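Local coordinates for periplasmic branched-chain amino acid-binding protein (Burkholderia mallei, PDB 3I09) that probably captures branched-chain amino acids or related small carboxylates in the periplasm and delivers them to an ABC transporter, at residues K30-D35 against A282-V287; E337-S342 against Y350-A355. All coordinates share one frame; numbering follows the deposited sequence.

Contact 1 of 2, residues K30-D35 against A282-V287. With EDO (1,2-ethanediol), chain J.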
ATOM      1  N   LYS A  30       8.621   9.107  12.790  1.00 12.90           N
ATOM      2  CA  LYS A  30       9.399   9.802  13.790  1.00 13.23           C
ATOM      3  C   LYS A  30      10.843   9.292  13.832  1.00 13.03           C
ATOM      4  O   LYS A  30      11.732  10.090  14.035  1.00 12.34           O
ATOM      5  CB  LYS A  30       8.703   9.767  15.174  1.00 13.90           C
ATOM      6  CG  LYS A  30       7.380  10.564  15.121  1.00 17.12           C
ATOM      7  CD  LYS A  30       6.582  10.553  16.409  1.00 22.72           C
ATOM      8  CE  LYS A  30       7.271  11.412  17.499  1.00 25.04           C
ATOM      9  NZ  LYS A  30       7.321  12.892  17.201  1.00 23.86           N
HETATM   10  N   MSE A  31      11.064   7.986  13.629  1.00 12.96           N
HETATM   11  CA  MSE A  31      12.442   7.481  13.605  0.50 12.73           C
HETATM   12  C   MSE A  31      13.192   8.069  12.420  1.00 12.66           C
HETATM   13  O   MSE A  31      14.333   8.458  12.577  1.00 12.24           O
HETATM   14  CB  MSE A  31      12.495   5.958  13.563  0.50 12.90           C
HETATM   15  CG  MSE A  31      12.113   5.289  14.859  0.50 13.72           C
HETATM   16 SE   MSE A  31      12.375   3.356  14.700  0.38 17.80          SE
HETATM   17  CE  MSE A  31      14.160   3.529  14.037  0.50  6.61           C
ATOM     18  N   ALA A  32      12.554   8.149  11.251  1.00 11.94           N
ATOM     19  CA  ALA A  32      13.197   8.745  10.058  1.00 11.55           C
ATOM     20  C   ALA A  32      13.586  10.213  10.314  1.00 10.40           C
ATOM     21  O   ALA A  32      14.629  10.651   9.915  1.00 11.09           O
ATOM     22  CB  ALA A  32      12.257   8.663   8.835  1.00 10.46           C
ATOM     23  N   VAL A  33      12.717  10.957  10.970  1.00 10.58           N
ATOM     24  CA  VAL A  33      13.011  12.356  11.313  1.00 10.22           C
ATOM     25  C   VAL A  33      14.226  12.439  12.244  1.00 11.82           C
ATOM     26  O   VAL A  33      15.154  13.221  12.013  1.00 11.91           O
ATOM     27  CB  VAL A  33      11.782  13.042  11.895  1.00  9.92           C
ATOM     28  CG1 VAL A  33      12.132  14.434  12.463  1.00 11.04           C
ATOM     29  CG2 VAL A  33      10.704  13.148  10.772  1.00  6.54           C
ATOM     30  N   ALA A  34      14.203  11.647  13.305  1.00 11.81           N
ATOM     31  CA  ALA A  34      15.314  11.615  14.248  1.00 11.81           C
ATOM     32  C   ALA A  34      16.581  11.176  13.562  1.00 13.04           C
ATOM     33  O   ALA A  34      17.640  11.798  13.750  1.00 12.39           O
ATOM     34  CB  ALA A  34      14.988  10.695  15.426  1.00 13.11           C
ATOM     35  N   ASP A  35      16.505  10.126  12.737  1.00 12.27           N
ATOM     36  CA  ASP A  35      17.722   9.636  12.066  1.00 14.65           C
ATOM     37  C   ASP A  35      18.367  10.643  11.113  1.00 14.04           C
ATOM     38  O   ASP A  35      19.596  10.662  10.959  1.00 13.30           O
ATOM     39  CB  ASP A  35      17.485   8.323  11.336  1.00 13.08           C
ATOM     40  CG  ASP A  35      17.173   7.164  12.284  1.00 15.88           C
ATOM     41  OD1 ASP A  35      17.403   7.263  13.518  1.00 14.83           O
ATOM     42  OD2 ASP A  35      16.694   6.127  11.776  1.00 12.97           O
ATOM     43  N   ALA A 282       8.044   1.615   4.224  1.00  9.68           N
ATOM     44  CA  ALA A 282       7.848   2.685   3.219  1.00  9.67           C
ATOM     45  C   ALA A 282       7.594   4.065   3.842  1.00  9.77           C
ATOM     46  O   ALA A 282       8.097   5.071   3.333  1.00  9.85           O
ATOM     47  CB  ALA A 282       6.723   2.315   2.277  1.00  9.58           C
ATOM     48  N   ASP A 283       6.854   4.117   4.966  1.00 10.32           N
ATOM     49  CA  ASP A 283       6.656   5.367   5.699  1.00 11.25           C
ATOM     50  C   ASP A 283       8.004   6.010   6.057  1.00 10.50           C
ATOM     51  O   ASP A 283       8.216   7.224   5.822  1.00 11.08           O
ATOM     52  CB  ASP A 283       5.857   5.153   7.001  1.00 11.73           C
ATOM     53  CG  ASP A 283       4.375   4.817   6.796  1.00 15.77           C
ATOM     54  OD1 ASP A 283       3.786   5.172   5.754  1.00 16.01           O
ATOM     55  OD2 ASP A 283       3.801   4.175   7.745  1.00 15.75           O
ATOM     56  N   TYR A 284       8.897   5.216   6.662  1.00 10.66           N
ATOM     57  CA  TYR A 284      10.222   5.692   7.031  1.00 10.03           C
ATOM     58  C   TYR A 284      10.978   6.146   5.769  1.00 11.16           C
ATOM     59  O   TYR A 284      11.528   7.255   5.730  1.00 11.52           O
ATOM     60  CB  TYR A 284      10.982   4.611   7.801  1.00 10.36           C
ATOM     61  CG  TYR A 284      12.402   4.957   8.201  1.00 10.19           C
ATOM     62  CD1 TYR A 284      13.400   5.073   7.256  1.00 13.24           C
ATOM     63  CD2 TYR A 284      12.747   5.155   9.544  1.00 11.15           C
ATOM     64  CE1 TYR A 284      14.715   5.386   7.618  1.00 13.09           C
ATOM     65  CE2 TYR A 284      14.075   5.426   9.923  1.00 10.96           C
ATOM     66  CZ  TYR A 284      15.029   5.576   8.941  1.00 11.85           C
ATOM     67  OH  TYR A 284      16.296   5.873   9.280  1.00 10.87           O
ATOM     68  N   SER A 285      10.979   5.320   4.734  1.00 11.65           N
ATOM     69  CA  SER A 285      11.759   5.622   3.529  1.00 12.68           C
ATOM     70  C   SER A 285      11.285   6.894   2.838  1.00 11.14           C
ATOM     71  O   SER A 285      12.078   7.681   2.345  1.00 11.48           O
ATOM     72  CB  SER A 285      11.681   4.437   2.540  1.00 12.77           C
ATOM     73  OG  SER A 285      12.307   4.731   1.303  1.00 11.85           O
ATOM     74  N   SER A 286       9.970   7.062   2.768  1.00 11.56           N
ATOM     75  CA  SER A 286       9.356   8.197   2.070  1.00 11.61           C
ATOM     76  C   SER A 286       9.736   9.495   2.765  1.00 11.12           C
ATOM     77  O   SER A 286      10.002  10.507   2.104  1.00 12.12           O
ATOM     78  CB  SER A 286       7.812   8.043   1.982  1.00 12.29           C
ATOM     79  OG  SER A 286       7.246   8.193   3.257  1.00 14.59           O
ATOM     80  N   VAL A 287       9.833   9.479   4.103  1.00 11.02           N
ATOM     81  CA  VAL A 287      10.251  10.663   4.856  1.00 10.02           C
ATOM     82  C   VAL A 287      11.730  10.999   4.610  1.00 10.39           C
ATOM     83  O   VAL A 287      12.093  12.151   4.398  1.00 10.64           O
ATOM     84  CB  VAL A 287       9.899  10.517   6.369  1.00 10.72           C
ATOM     85  CG1 VAL A 287      10.569  11.596   7.240  1.00 10.14           C
ATOM     86  CG2 VAL A 287       8.339  10.580   6.499  1.00 11.16           C
TER
HETATM   87  C1  EDO J  12       8.917  15.883  16.497  1.00 27.62           C
HETATM   88  O1  EDO J  12       7.512  16.094  16.212  1.00 23.69           O
HETATM   89  C2  EDO J  12       9.623  15.159  15.357  1.00 27.25           C
HETATM   90  O2  EDO J  12       9.249  13.751  15.317  1.00 25.44           O
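Tyr284 lies against the helical turn that carries Ala32 and ends its reach at Asp35. Its phenol OH donates to Asp35 OD2 at a short 2.5 Å, and the carboxylate receives it on the anti lone pair of that oxygen. OD2 sits at the edge of the ring, in its plane, while the carboxylate is rotated 58° from the ring. Over one face comes the methyl of Ala32: CB stands 3.7 Å from the ring centroid, nearly on the normal, a CH-pi contact offset toward the rim. Met31, modelled as selenomethionine, brings its backbone C to 3.7 Å from Tyr284 CE2, with CB a little farther off. One turn further along helix 278-297, Val287 turns CG1 to the same methyl, 3.7 Å from Ala32 CB, and also meets Val33 CG2. This is helix-on-helix packing in a type I periplasmic binding protein: helix 22-36 follows the first strand, 5-11, and helix 278-297 packs beside it, the short segments inclined at -35° with axes 8.4 Å apart. A chi1 of 178° puts Tyr284 CG anti to the backbone N, and the end of the side chain comes nearer helix 22-36 than its CB direction would suggest. Further out, Arg267 forms a salt bridge with Asp35 OD2, so the oxygen that accepts the phenol hydrogen bond also faces a cation, and Trp264 meets the Tyr284 ring edge-to-face. Beneath Val33 and Val287 lies Ile7 of strand 5-11. Lys30 NZ donates to O2 of a 1,2-ethanediol at 2.8 Å; the diol, probably from the crystallisation liquor, is also hydrogen-bonded to Val47 N.

Contact 2 of 2, residues E337-S342 against Y350-A355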
ATOM      1  N   GLU A 337       5.315 -16.599  -1.896  1.00 13.90           N
ATOM      2  CA  GLU A 337       4.407 -17.639  -1.487  1.00 13.25           C
ATOM      3  C   GLU A 337       4.513 -17.793   0.029  1.00 12.07           C
ATOM      4  O   GLU A 337       5.608 -17.788   0.583  1.00 12.98           O
ATOM      5  CB  GLU A 337       4.700 -18.964  -2.214  1.00 14.07           C
ATOM      6  CG  GLU A 337       3.731 -20.046  -1.830  1.00 15.43           C
ATOM      7  CD  GLU A 337       3.972 -21.407  -2.528  1.00 20.51           C
ATOM      8  OE1 GLU A 337       5.131 -21.695  -2.894  1.00 22.60           O
ATOM      9  OE2 GLU A 337       2.999 -22.198  -2.632  1.00 17.95           O
ATOM     10  N   VAL A 338       3.369 -17.936   0.697  1.00 11.96           N
ATOM     11  CA  VAL A 338       3.353 -18.085   2.148  1.00 11.42           C
ATOM     12  C   VAL A 338       3.823 -19.486   2.493  1.00 11.05           C
ATOM     13  O   VAL A 338       3.389 -20.478   1.875  1.00 11.82           O
ATOM     14  CB  VAL A 338       1.967 -17.825   2.740  1.00 12.07           C
ATOM     15  CG1 VAL A 338       2.021 -18.050   4.258  1.00 10.45           C
ATOM     16  CG2 VAL A 338       1.484 -16.387   2.347  1.00 11.80           C
ATOM     17  N   LYS A 339       4.774 -19.548   3.408  1.00 11.02           N
ATOM     18  CA  LYS A 339       5.352 -20.803   3.888  1.00 11.19           C
ATOM     19  C   LYS A 339       4.407 -21.783   4.593  1.00 11.52           C
ATOM     20  O   LYS A 339       3.422 -21.392   5.215  1.00  9.62           O
ATOM     21  CB  LYS A 339       6.530 -20.522   4.841  1.00 10.77           C
ATOM     22  CG  LYS A 339       7.784 -20.032   4.129  1.00 11.69           C
ATOM     23  CD  LYS A 339       8.955 -19.795   5.123  1.00 13.26           C
ATOM     24  CE  LYS A 339      10.277 -19.613   4.386  1.00 15.99           C
ATOM     25  NZ  LYS A 339      11.396 -19.646   5.360  1.00 15.98           N
ATOM     26  N   LYS A 340       4.747 -23.066   4.479  1.00 11.81           N
ATOM     27  CA  LYS A 340       4.203 -24.079   5.344  1.00 13.37           C
ATOM     28  C   LYS A 340       4.751 -23.800   6.752  1.00 11.73           C
ATOM     29  O   LYS A 340       5.861 -23.301   6.901  1.00 11.62           O
ATOM     30  CB  LYS A 340       4.662 -25.492   4.945  1.00 13.18           C
ATOM     31  CG  LYS A 340       4.290 -25.965   3.555  1.00 17.03           C
ATOM     32  CD  LYS A 340       4.864 -27.357   3.358  1.00 20.61           C
ATOM     33  CE  LYS A 340       4.876 -27.759   1.896  1.00 26.07           C
ATOM     34  NZ  LYS A 340       3.487 -27.805   1.403  1.00 27.09           N
ATOM     35  N   PRO A 341       3.997 -24.172   7.785  1.00 12.09           N
ATOM     36  CA  PRO A 341       4.535 -24.093   9.150  1.00 11.90           C
ATOM     37  C   PRO A 341       5.922 -24.730   9.296  1.00 12.03           C
ATOM     38  O   PRO A 341       6.806 -24.131   9.899  1.00 11.64           O
ATOM     39  CB  PRO A 341       3.486 -24.850   9.980  1.00 12.92           C
ATOM     40  CG  PRO A 341       2.190 -24.609   9.243  1.00 11.66           C
ATOM     41  CD  PRO A 341       2.598 -24.635   7.763  1.00 12.25           C
ATOM     42  N   SER A 342       6.135 -25.891   8.693  1.00 12.35           N
ATOM     43  CA  SER A 342       7.419 -26.601   8.830  1.00 12.60           C
ATOM     44  C   SER A 342       8.579 -25.891   8.141  1.00 12.54           C
ATOM     45  O   SER A 342       9.731 -26.272   8.347  1.00 12.91           O
ATOM     46  CB  SER A 342       7.314 -28.001   8.242  1.00 13.56           C
ATOM     47  OG  SER A 342       7.066 -27.920   6.855  1.00 11.87           O
ATOM     48  N   TYR A 350       7.711 -15.865   7.136  1.00 11.18           N
ATOM     49  CA  TYR A 350       6.498 -16.293   6.464  1.00 11.61           C
ATOM     50  C   TYR A 350       6.600 -16.490   4.955  1.00 13.64           C
ATOM     51  O   TYR A 350       5.713 -17.160   4.392  1.00 13.17           O
ATOM     52  CB  TYR A 350       5.356 -15.284   6.727  1.00 12.03           C
ATOM     53  CG  TYR A 350       4.964 -15.053   8.172  1.00  9.78           C
ATOM     54  CD1 TYR A 350       5.188 -16.008   9.162  1.00 12.12           C
ATOM     55  CD2 TYR A 350       4.244 -13.914   8.544  1.00 12.34           C
ATOM     56  CE1 TYR A 350       4.761 -15.806  10.469  1.00 12.93           C
ATOM     57  CE2 TYR A 350       3.840 -13.705   9.867  1.00 11.86           C
ATOM     58  CZ  TYR A 350       4.118 -14.625  10.808  1.00 15.31           C
ATOM     59  OH  TYR A 350       3.732 -14.426  12.107  1.00 18.70           O
ATOM     60  N   TYR A 351       7.613 -15.920   4.295  1.00 12.99           N
ATOM     61  CA  TYR A 351       7.642 -15.794   2.840  0.50 14.01           C
ATOM     62  C   TYR A 351       8.722 -16.590   2.138  1.00 15.01           C
ATOM     63  O   TYR A 351       9.843 -16.650   2.628  1.00 14.73           O
ATOM     64  CB  TYR A 351       7.959 -14.355   2.486  0.50 14.02           C
ATOM     65  CG  TYR A 351       7.054 -13.306   3.050  0.50 13.61           C
ATOM     66  CD1 TYR A 351       5.797 -13.086   2.506  0.50 16.24           C
ATOM     67  CD2 TYR A 351       7.485 -12.475   4.071  0.50 12.14           C
ATOM     68  CE1 TYR A 351       4.990 -12.082   2.975  0.50 14.94           C
ATOM     69  CE2 TYR A 351       6.670 -11.471   4.565  0.50 13.03           C
ATOM     70  CZ  TYR A 351       5.422 -11.291   4.023  0.50 14.46           C
ATOM     71  OH  TYR A 351       4.603 -10.301   4.503  0.50 14.11           O
ATOM     72  N   LYS A 352       8.398 -17.114   0.962  1.00 16.27           N
ATOM     73  CA  LYS A 352       9.346 -17.636   0.006  1.00 17.76           C
ATOM     74  C   LYS A 352       9.232 -16.698  -1.183  1.00 19.53           C
ATOM     75  O   LYS A 352       8.115 -16.431  -1.642  1.00 18.53           O
ATOM     76  CB  LYS A 352       8.939 -19.034  -0.424  1.00 18.85           C
ATOM     77  CG  LYS A 352       9.107 -20.086   0.670  1.00 21.82           C
ATOM     78  CD  LYS A 352       8.684 -21.500   0.239  1.00 24.05           C
ATOM     79  CE  LYS A 352       7.168 -21.697   0.195  1.00 25.68           C
ATOM     80  NZ  LYS A 352       6.836 -23.151   0.121  1.00 24.60           N
ATOM     81  N   VAL A 353      10.348 -16.209  -1.716  1.00 20.34           N
ATOM     82  CA  VAL A 353      10.248 -15.380  -2.937  1.00 21.77           C
ATOM     83  C   VAL A 353      10.077 -16.258  -4.186  1.00 21.28           C
ATOM     84  O   VAL A 353      10.890 -17.145  -4.477  1.00 23.26           O
ATOM     85  CB  VAL A 353      11.447 -14.422  -3.101  1.00 22.71           C
ATOM     86  CG1 VAL A 353      11.295 -13.600  -4.402  1.00 23.24           C
ATOM     87  CG2 VAL A 353      11.586 -13.514  -1.896  1.00 23.48           C
ATOM     88  N   VAL A 354       9.012 -16.048  -4.918  1.00 19.77           N
ATOM     89  CA  VAL A 354       8.758 -16.798  -6.144  1.00 19.57           C
ATOM     90  C   VAL A 354       9.491 -16.092  -7.311  1.00 19.19           C
ATOM     91  O   VAL A 354      10.151 -16.740  -8.128  1.00 19.22           O
ATOM     92  CB  VAL A 354       7.240 -16.864  -6.412  1.00 19.20           C
ATOM     93  CG1 VAL A 354       6.877 -17.610  -7.732  1.00 20.65           C
ATOM     94  CG2 VAL A 354       6.534 -17.510  -5.258  1.00 21.64           C
ATOM     95  N   ALA A 355       9.367 -14.767  -7.379  1.00 17.74           N
ATOM     96  CA  ALA A 355       9.937 -13.965  -8.463  1.00 17.38           C
ATOM     97  C   ALA A 355      10.101 -12.518  -8.022  1.00 16.46           C
ATOM     98  O   ALA A 355       9.364 -12.015  -7.171  1.00 13.54           O
ATOM     99  CB  ALA A 355       9.069 -14.017  -9.719  1.00 17.52           C
TER
HETATM  100  O   HOH W   1       4.001 -22.909   0.702  1.00 20.02           O
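Glu337 and Lys352 leave their strands differently: CG of Glu337 is anti to its backbone N, whereas Lys352 runs straight through chi2 and then bends at chi3 (-76°), which swings CE toward the glutamate. The two chains lie side by side on one face of an antiparallel beta ladder, pointing the same way, and Glu337 OE1 comes 3.8 Å from Lys352 NZ, a long salt bridge. Glu343, in the connection between the strands, is the ammonium's stronger partner. Strands 329-338 and 351-357, joined by that connection, are neighbours in the antiparallel sheet, with helices 233-239 and 241-244 against the face that carries Val338 and Tyr351. Glu337 and Lys352 are the ladder's hydrogen-bonded pair, with Glu337 N to Lys352 O at 2.8 Å and the return bond from Lys352 N to Glu337 O at 2.9 Å. Val338 and Tyr351, the next pair, are non-hydrogen-bonded; Leu241 touches Val338 and Ile233 touches Tyr351. Beyond the regular ladder Lys339 N still reaches Tyr350 O at 2.7 Å, a nearly straight bond (177°) whose donor lies 29° out of the carbonyl plane. The extended chain of Lys339 crosses Lys352 obliquely, methylene on methylene, with CG to CG at 3.7 Å, and carries its NZ away to Asp349 and the carbonyl of Glu343. At the other end, Val354 and Ala355 both face Leu335 in a classic beta bulge, and Val354 CG2 rests against Glu337 CB. A water bridges the strands, donating to Val338 O at 2.8 Å and accepting from Lys352 NZ.

How the contacts relate
The two contacts lie in different parts of the chain, their centres 28 Å apart and their nearest atoms about 12 Å apart, so neither touches the other. They follow in series: contact 1 joins an early helix to a late one across 246 intervening residues, whereas contact 2 closes a local connection of seven residues. Acetoacetic acid binds in a pocket that includes Tyr17, Ile20 and Ser81 together with Tyr150, Phe152 and Ala204. None of the residues lining it belongs to either contact. Tyr351 of contact 2 keeps its side chain about 13 Å from that ligand, while in contact 1 helix 22-36 begins just after pocket residue Ile20.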